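Local coordinates for protein polysaccharide deacetylase (Bacillus anthracis, PDB 2J13) that probably removes acetyl groups from N-acetylated sugars of bacterial cell-wall polysaccharides such as peptidoglycan, as a family 4 carbohydrate esterase that binds zinc, at residues A[83-88]-A[107-112]; A[55-60]-A[233-238]. All coordinates share one frame; numbering follows the deposited sequence.

Both interactions join parallel strands of one sheet, and their centres lie about 13 Å apart. Interaction 1 is nested within the long loop that interaction 2 closes. They meet where strands 56-63 and 84-88 run as neighbours: T85 N lies 3.2 Å from L59 O, a probable hydrogen bond, and T85 OG1 packs 3.4 Å from L238 CD1. Interaction 2 holds D56 and H234, the protein ligands of one zinc ion. Interaction 1 leads directly into H113, which with H117 binds a different zinc, probably the catalytic one as in related deacetylases.

Interaction 1. Residues A[83-88]-A[107-112]; sequences PATFFV and GHIIGN
A84 and H108 open the pairing with a bond from backbone to ring: A84 N donates to H108 ND1 over 3.1 Å, the donor 18° out of the imidazole plane. H108 CG stands anti to its carbonyl carbon (chi1 -57°), which lays the ring against the neighbouring chain. A84 O accepts I109 N, starting a parallel ladder. T85 sends OG1 to within 3.5 Å of I109 CB, a compact beta-branched pair suited to extended backbone. F86 N binds I109 O, and F86 O receives G111 N at 2.7 Å from above the carbonyl plane. The F86 ring presents its edge, CE1 lying 3.8 Å from H108 CG, over the imidazole face near its rim: a T-shaped pair with planes 77° apart. F87 turns to the same face as T85, and glycine at 111 gives its ring room, with CD1 3.8 Å from G111 CA. V88 N bonds to G111 O at 3.0 Å, while V88 CG2 meets I110 CG2 at 3.6 Å, with L100 of helix 97-105 and I139 of helix 125-143 packing on both. Two parallel strands joined through intervening helices form a beta-alpha-beta crossover, the building unit of the distorted beta/alpha barrel of NodB-type deacetylases.

Interaction 2. Residues A[55-60]-A[233-238]; sequences KDIYLT and YHFKSL. With ZN (zinc ion), chain D.
A zinc site at the N-terminal ends of two strands of the barrel lies between paired D56 and H234: D56 OD1 binds the ion at 1.9 Å and H234 ND1 at 2.2 Å, and two waters add further ligands. OD1 lies in the plane of the imidazole at its edge, while the carboxylate is turned 56° from that ring. D56 OD2 forms a salt bridge with K236 NZ at 3.0 Å; the lysine chain bends at CB-CG (chi2 -75°) and again farther out, bringing NZ to OD2 from above the carboxylate plane, and its charge probably offsets that of the aspartate. Strand 234-236 runs parallel to strand 56-63, the early strand of the NodB-type barrel, through H234 N to K55 O, I57 N to H234 O and K236 N to I57 O. On the opposite face I57 CG2 meets Y233 CD1 at 3.6 Å, and I57 CD1 sits over the F235 ring in a CH-pi contact, 3.9 Å from its centroid. The two branches of the isoleucine let it touch both rings, and L228 of helix 217-230 packs on all three. Y58 CE1 touches K236 CB at 3.6 Å. L59 N and K236 O, 4.4 Å apart, are bridged by a water.

Interaction 1. Residues A[83-88]-A[107-112]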
# COMPACT_ATOMS: atom_id res chain seq x y z
N PRO A 83 6.39 -11.63 -1.97
CA PRO A 83 5.04 -11.09 -1.91
C PRO A 83 5.04 -9.56 -1.85
O PRO A 83 5.93 -8.96 -1.29
CB PRO A 83 4.51 -11.66 -0.60
CG PRO A 83 5.68 -11.74 0.28
CD PRO A 83 6.84 -12.08 -0.64
N ALA A 84 4.00 -8.96 -2.43
CA ALA A 84 3.82 -7.52 -2.35
C ALA A 84 2.35 -7.18 -2.23
O ALA A 84 1.48 -8.02 -2.53
CB ALA A 84 4.39 -6.86 -3.59
N THR A 85 2.06 -5.97 -1.75
CA THR A 85 0.73 -5.40 -1.83
C THR A 85 0.76 -4.29 -2.91
O THR A 85 1.66 -3.44 -2.88
CB THR A 85 0.19 -4.83 -0.49
OG1 THR A 85 -0.03 -5.89 0.44
CG2 THR A 85 -1.14 -4.06 -0.70
N PHE A 86 -0.22 -4.33 -3.81
CA PHE A 86 -0.45 -3.33 -4.84
C PHE A 86 -1.71 -2.57 -4.45
O PHE A 86 -2.81 -3.15 -4.44
CB PHE A 86 -0.65 -4.00 -6.21
CG PHE A 86 0.58 -4.71 -6.72
CD1 PHE A 86 0.84 -6.00 -6.32
CD2 PHE A 86 1.47 -4.06 -7.55
CE1 PHE A 86 2.00 -6.65 -6.76
CE2 PHE A 86 2.62 -4.72 -8.02
CZ PHE A 86 2.85 -6.03 -7.62
N PHE A 87 -1.54 -1.28 -4.13
CA PHE A 87 -2.65 -0.40 -3.78
C PHE A 87 -3.18 0.21 -5.05
O PHE A 87 -2.52 1.03 -5.65
CB PHE A 87 -2.18 0.71 -2.80
CG PHE A 87 -1.87 0.19 -1.45
CD1 PHE A 87 -2.86 0.03 -0.50
CD2 PHE A 87 -0.54 -0.10 -1.09
CE1 PHE A 87 -2.55 -0.49 0.77
CE2 PHE A 87 -0.26 -0.64 0.16
CZ PHE A 87 -1.27 -0.81 1.10
N VAL A 88 -4.37 -0.23 -5.47
CA VAL A 88 -4.94 0.13 -6.78
C VAL A 88 -6.06 1.18 -6.70
O VAL A 88 -6.82 1.21 -5.73
CB VAL A 88 -5.48 -1.14 -7.54
CG1 VAL A 88 -4.33 -2.17 -7.70
CG2 VAL A 88 -6.68 -1.73 -6.80
N GLY A 107 -0.25 -14.58 -5.96
CA GLY A 107 -0.02 -14.61 -4.53
C GLY A 107 0.17 -13.26 -3.85
O GLY A 107 0.67 -13.21 -2.72
N HIS A 108 -0.24 -12.18 -4.51
CA HIS A 108 -0.11 -10.84 -3.92
C HIS A 108 -1.41 -10.41 -3.24
O HIS A 108 -2.43 -11.12 -3.32
CB HIS A 108 0.34 -9.86 -4.97
CG HIS A 108 1.61 -10.27 -5.61
ND1 HIS A 108 2.79 -10.38 -4.90
CD2 HIS A 108 1.87 -10.70 -6.86
CE1 HIS A 108 3.74 -10.81 -5.72
NE2 HIS A 108 3.21 -11.02 -6.91
N ILE A 109 -1.34 -9.28 -2.53
CA ILE A 109 -2.54 -8.71 -1.90
C ILE A 109 -2.85 -7.46 -2.66
O ILE A 109 -1.93 -6.68 -2.97
CB ILE A 109 -2.30 -8.39 -0.44
CG1 ILE A 109 -2.03 -9.68 0.32
CG2 ILE A 109 -3.47 -7.59 0.13
CD1 ILE A 109 -1.50 -9.43 1.70
N ILE A 110 -4.12 -7.26 -3.00
CA ILE A 110 -4.56 -6.04 -3.67
C ILE A 110 -5.15 -5.12 -2.61
O ILE A 110 -6.08 -5.49 -1.86
CB ILE A 110 -5.59 -6.31 -4.79
CG1 ILE A 110 -5.04 -7.30 -5.82
CG2 ILE A 110 -5.97 -5.02 -5.49
CD1 ILE A 110 -6.17 -7.76 -6.78
N GLY A 111 -4.54 -3.94 -2.48
CA GLY A 111 -5.01 -2.92 -1.54
C GLY A 111 -5.82 -1.84 -2.22
O GLY A 111 -5.88 -1.76 -3.42
N ASN A 112 -6.40 -0.98 -1.39
CA ASN A 112 -7.33 0.04 -1.79
C ASN A 112 -6.65 1.42 -1.80
O ASN A 112 -6.23 1.90 -0.73
CB ASN A 112 -8.49 0.03 -0.81
CG ASN A 112 -9.67 0.87 -1.24
OD1 ASN A 112 -9.52 1.91 -1.89
ND2 ASN A 112 -10.89 0.41 -0.88

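Interaction 2. Residues A[55-60]-A[233-238]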
# COMPACT_ATOMS: atom_id res chain seq x y z
N LYS A 55 14.11 -8.99 11.16
CA LYS A 55 14.56 -8.54 9.85
C LYS A 55 13.53 -8.88 8.76
O LYS A 55 13.88 -9.29 7.65
CB LYS A 55 15.92 -9.15 9.48
CG LYS A 55 17.09 -8.41 10.14
CD LYS A 55 18.46 -8.80 9.55
CE LYS A 55 19.48 -7.66 9.70
NZ LYS A 55 20.81 -8.00 9.09
N ASP A 56 12.25 -8.69 9.09
CA ASP A 56 11.16 -8.81 8.11
C ASP A 56 10.86 -7.45 7.54
O ASP A 56 10.80 -6.46 8.26
CB ASP A 56 9.89 -9.35 8.79
CG ASP A 56 10.04 -10.79 9.24
OD1 ASP A 56 11.01 -11.44 8.82
OD2 ASP A 56 9.18 -11.27 9.99
N ILE A 57 10.70 -7.40 6.22
CA ILE A 57 10.38 -6.18 5.49
C ILE A 57 9.23 -6.43 4.50
O ILE A 57 8.89 -7.57 4.21
CB ILE A 57 11.59 -5.59 4.81
CG1 ILE A 57 12.22 -6.60 3.83
CG2 ILE A 57 12.59 -5.10 5.89
CD1 ILE A 57 13.42 -6.02 3.01
N TYR A 58 8.61 -5.35 4.03
CA TYR A 58 7.30 -5.42 3.34
C TYR A 58 7.31 -4.55 2.10
O TYR A 58 7.37 -3.35 2.22
CB TYR A 58 6.19 -4.99 4.30
CG TYR A 58 6.26 -5.72 5.61
CD1 TYR A 58 5.63 -6.94 5.76
CD2 TYR A 58 7.01 -5.23 6.66
CE1 TYR A 58 5.73 -7.66 6.96
CE2 TYR A 58 7.11 -5.94 7.87
CZ TYR A 58 6.47 -7.16 7.99
OH TYR A 58 6.51 -7.91 9.15
N LEU A 59 7.26 -5.17 0.93
CA LEU A 59 7.24 -4.48 -0.33
C LEU A 59 5.81 -4.08 -0.72
O LEU A 59 4.89 -4.92 -0.68
CB LEU A 59 7.88 -5.39 -1.37
CG LEU A 59 8.02 -4.87 -2.79
CD1 LEU A 59 8.87 -3.63 -2.79
CD2 LEU A 59 8.60 -5.93 -3.74
N THR A 60 5.65 -2.83 -1.13
CA THR A 60 4.37 -2.34 -1.61
C THR A 60 4.58 -1.44 -2.82
O THR A 60 5.67 -0.90 -3.00
CB THR A 60 3.60 -1.55 -0.54
OG1 THR A 60 4.24 -0.29 -0.30
CG2 THR A 60 3.46 -2.35 0.75
N TYR A 233 17.60 -10.26 5.42
CA TYR A 233 16.20 -9.81 5.39
C TYR A 233 15.27 -10.83 4.78
O TYR A 233 15.63 -11.59 3.88
CB TYR A 233 16.06 -8.47 4.67
CG TYR A 233 16.64 -7.33 5.45
CD1 TYR A 233 15.85 -6.61 6.35
CD2 TYR A 233 17.95 -6.95 5.30
CE1 TYR A 233 16.36 -5.57 7.08
CE2 TYR A 233 18.47 -5.89 6.02
CZ TYR A 233 17.66 -5.21 6.93
OH TYR A 233 18.13 -4.15 7.64
N HIS A 234 14.03 -10.82 5.26
CA HIS A 234 12.97 -11.68 4.75
C HIS A 234 11.84 -10.79 4.27
O HIS A 234 11.42 -9.92 5.00
CB HIS A 234 12.43 -12.56 5.87
CG HIS A 234 13.51 -13.26 6.64
ND1 HIS A 234 13.52 -13.33 8.02
CD2 HIS A 234 14.64 -13.87 6.22
CE1 HIS A 234 14.61 -13.97 8.42
NE2 HIS A 234 15.30 -14.31 7.35
N PHE A 235 11.36 -11.05 3.06
CA PHE A 235 10.24 -10.30 2.48
C PHE A 235 8.93 -10.98 2.81
O PHE A 235 8.70 -12.15 2.43
CB PHE A 235 10.40 -10.22 0.97
CG PHE A 235 11.49 -9.31 0.53
CD1 PHE A 235 12.80 -9.77 0.36
CD2 PHE A 235 11.21 -8.00 0.24
CE1 PHE A 235 13.79 -8.94 -0.08
CE2 PHE A 235 12.22 -7.13 -0.21
CZ PHE A 235 13.52 -7.61 -0.36
N LYS A 236 8.06 -10.23 3.47
CA LYS A 236 6.82 -10.74 4.01
C LYS A 236 5.62 -9.92 3.50
O LYS A 236 5.78 -8.88 2.85
CB LYS A 236 6.89 -10.70 5.54
CG LYS A 236 8.08 -11.44 6.16
CD LYS A 236 7.85 -12.93 6.11
CE LYS A 236 8.31 -13.63 7.35
NZ LYS A 236 7.48 -13.25 8.53
N SER A 237 4.42 -10.41 3.80
CA SER A 237 3.18 -9.74 3.40
C SER A 237 2.61 -8.88 4.51
O SER A 237 2.98 -9.02 5.67
CB SER A 237 2.12 -10.76 3.03
OG SER A 237 1.54 -11.28 4.22
N LEU A 238 1.68 -8.00 4.16
CA LEU A 238 1.03 -7.16 5.16
C LEU A 238 0.18 -8.00 6.13
O LEU A 238 0.04 -7.63 7.27
CB LEU A 238 0.19 -6.06 4.53
CG LEU A 238 1.00 -5.01 3.76
CD1 LEU A 238 0.06 -3.93 3.25
CD2 LEU A 238 2.09 -4.36 4.65
ZN ZN D . 11.66 -13.23 9.23
O HOH W 1 4.34 -6.77 1.41
O HOH W 2 7.46 -8.12 0.79
O HOH W 3 11.18 -15.58 9.53
O HOH W 4 12.46 -12.91 11.34